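Local coordinates for protein ADP-dependent L-serine kinase SerK (Thermococcus kodakarensis KOD1, PDB 5X0F) that uses ADP to phosphorylate free L-serine, giving O-phospho-L-serine and AMP in the first step of cysteine biosynthesis from serine, at residues 157-162 and 215-220. The protein carries 1 engineered substitution. Residues are numbered along the deposited sequence; the frame is centred on the assembly and turned at random.
Sequences EQKKVS and GEVYSP
One face of helix 155-170, in the C-terminal domain of the kinase, receives the extended loop that runs from helix 205-213 to strand 224-226, and Lys-159 and Ser-162 of the helix meet Val-217 and Ser-219 of the loop. Lys-159 reaches from the helix to a main-chain oxygen of the loop. Its aliphatic chain passes alongside Ser-219 and bends at chi3 (97°), which turns the ammonium end onto the carbonyl of Val-217. NZ donates to Val-217 O over 2.6 Å, at a C=O...N angle of 157° and tilted 20° from the carbonyl plane. The CG2 methyl of Val-217 lies 4.0 Å from the same NZ.

Ser-219 rests on the helix surface between Lys-159 and Ser-162, which follows three residues later: its OG is 3.3 Å from CA of Lys-159 and 3.4 Å from CG of that residue. Its CB in turn packs at 3.4 Å against OG of Ser-162, a small side chain matched to a small one, which lets loop and helix come close. Toward the wider fold, the backbone of Tyr-218 hydrogen-bonds with His-29 and Gln-31, and its side chain approaches Thr-223, which binds O-phospho-L-serine. One short hydrogen bond from an ammonium group to a neutral main-chain carbonyl, probably strengthened by the lysine's charge, thus joins close serine contacts in tying the helix to the backbone of a loop that leads into the substrate site.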
loop_
_atom_site.group_PDB
_atom_site.type_symbol
_atom_site.label_atom_id
_atom_site.label_comp_id
_atom_site.label_asym_id
_atom_site.label_seq_id
_atom_site.Cartn_x
_atom_site.Cartn_y
_atom_site.Cartn_z
ATOM N N GLU A 157 -12.913 -3.897 8.735
ATOM C CA GLU A 157 -12.764 -5.335 8.524
ATOM C C GLU A 157 -11.591 -5.648 7.603
ATOM O O GLU A 157 -10.921 -6.647 7.788
ATOM C CB GLU A 157 -14.057 -5.950 7.966
ATOM C CG GLU A 157 -15.231 -5.973 8.960
ATOM C CD GLU A 157 -15.948 -4.631 9.141
ATOM O OE1 GLU A 157 -16.702 -4.487 10.126
ATOM O OE2 GLU A 157 -15.771 -3.713 8.310
ATOM N N GLN A 158 -11.349 -4.793 6.614
ATOM C CA GLN A 158 -10.170 -4.945 5.747
ATOM C C GLN A 158 -8.855 -4.805 6.542
ATOM O O GLN A 158 -7.906 -5.571 6.351
ATOM C CB GLN A 158 -10.246 -3.962 4.564
ATOM C CG GLN A 158 -11.370 -4.300 3.583
ATOM C CD GLN A 158 -11.621 -3.255 2.503
ATOM O OE1 GLN A 158 -11.507 -2.052 2.735
ATOM N NE2 GLN A 158 -11.994 -3.713 1.319
ATOM N N LYS A 159 -8.816 -3.854 7.467
ATOM C CA LYS A 159 -7.612 -3.623 8.267
ATOM C C LYS A 159 -7.321 -4.777 9.224
ATOM O O LYS A 159 -6.167 -5.108 9.420
ATOM C CB LYS A 159 -7.701 -2.284 9.006
ATOM C CG LYS A 159 -7.720 -1.102 8.038
ATOM C CD LYS A 159 -7.977 0.237 8.719
ATOM C CE LYS A 159 -6.703 0.994 9.007
ATOM N NZ LYS A 159 -7.051 2.365 9.473
ATOM N N LYS A 160 -8.368 -5.402 9.784
ATOM C CA LYS A 160 -8.194 -6.598 10.611
ATOM C C LYS A 160 -7.613 -7.744 9.797
ATOM O O LYS A 160 -6.719 -8.421 10.275
ATOM C CB LYS A 160 -9.504 -7.035 11.286
ATOM C CG LYS A 160 -10.040 -6.039 12.311
ATOM C CD LYS A 160 -11.517 -6.284 12.606
ATOM C CE LYS A 160 -12.006 -5.402 13.740
ATOM N NZ LYS A 160 -13.253 -5.924 14.341
ATOM N N VAL A 161 -8.082 -7.926 8.559
ATOM C CA VAL A 161 -7.532 -8.958 7.657
ATOM C C VAL A 161 -6.036 -8.754 7.365
ATOM O O VAL A 161 -5.259 -9.698 7.450
ATOM C CB VAL A 161 -8.308 -9.045 6.319
ATOM C CG1 VAL A 161 -7.609 -9.968 5.321
ATOM C CG2 VAL A 161 -9.735 -9.529 6.545
ATOM N N SER A 162 -5.641 -7.534 7.003
ATOM C CA SER A 162 -4.222 -7.202 6.799
ATOM C C SER A 162 -3.388 -7.405 8.070
ATOM O O SER A 162 -2.215 -7.787 7.999
ATOM C CB SER A 162 -4.054 -5.745 6.349
ATOM O OG SER A 162 -4.794 -5.469 5.177
ATOM N N GLY A 215 -8.572 12.251 8.334
ATOM C CA GLY A 215 -7.452 11.853 9.176
ATOM C C GLY A 215 -7.297 10.334 9.319
ATOM O O GLY A 215 -6.719 9.864 10.294
ATOM N N GLU A 216 -7.821 9.564 8.368
ATOM C CA GLU A 216 -7.749 8.089 8.436
ATOM C C GLU A 216 -6.682 7.557 7.477
ATOM O O GLU A 216 -6.216 8.286 6.596
ATOM C CB GLU A 216 -9.111 7.480 8.117
ATOM C CG GLU A 216 -10.191 7.805 9.131
ATOM C CD GLU A 216 -11.566 7.343 8.693
ATOM O OE1 GLU A 216 -11.669 6.261 8.079
ATOM O OE2 GLU A 216 -12.556 8.062 8.969
ATOM N N VAL A 217 -6.316 6.285 7.650
ATOM C CA VAL A 217 -5.349 5.607 6.784
ATOM C C VAL A 217 -5.799 4.201 6.422
ATOM O O VAL A 217 -6.476 3.556 7.217
ATOM C CB VAL A 217 -3.936 5.493 7.443
ATOM C CG1 VAL A 217 -3.289 6.868 7.540
ATOM C CG2 VAL A 217 -4.005 4.855 8.840
ATOM N N TYR A 218 -5.349 3.726 5.257
ATOM C CA TYR A 218 -5.460 2.300 4.871
ATOM C C TYR A 218 -4.392 1.442 5.548
ATOM O O TYR A 218 -3.400 1.958 6.058
ATOM C CB TYR A 218 -5.297 2.139 3.348
ATOM C CG TYR A 218 -6.353 2.844 2.492
ATOM C CD1 TYR A 218 -7.678 2.382 2.442
ATOM C CD2 TYR A 218 -6.020 3.942 1.711
ATOM C CE1 TYR A 218 -8.639 3.004 1.637
ATOM C CE2 TYR A 218 -6.973 4.576 0.916
ATOM C CZ TYR A 218 -8.276 4.099 0.870
ATOM O OH TYR A 218 -9.226 4.748 0.079
ATOM N N SER A 219 -4.563 0.122 5.496
ATOM C CA SER A 219 -3.474 -0.797 5.836
ATOM C C SER A 219 -2.332 -0.619 4.838
ATOM O O SER A 219 -2.541 -0.012 3.780
ATOM C CB SER A 219 -3.965 -2.246 5.776
ATOM O OG SER A 219 -4.874 -2.471 6.806
ATOM N N PRO A 220 -1.126 -1.144 5.160
ATOM C CA PRO A 220 -0.085 -1.186 4.132
ATOM C C PRO A 220 -0.596 -2.001 2.945
ATOM O O PRO A 220 -1.543 -2.809 3.095
ATOM C CB PRO A 220 1.091 -1.902 4.838
ATOM C CG PRO A 220 0.831 -1.720 6.297
ATOM C CD PRO A 220 -0.671 -1.810 6.395
#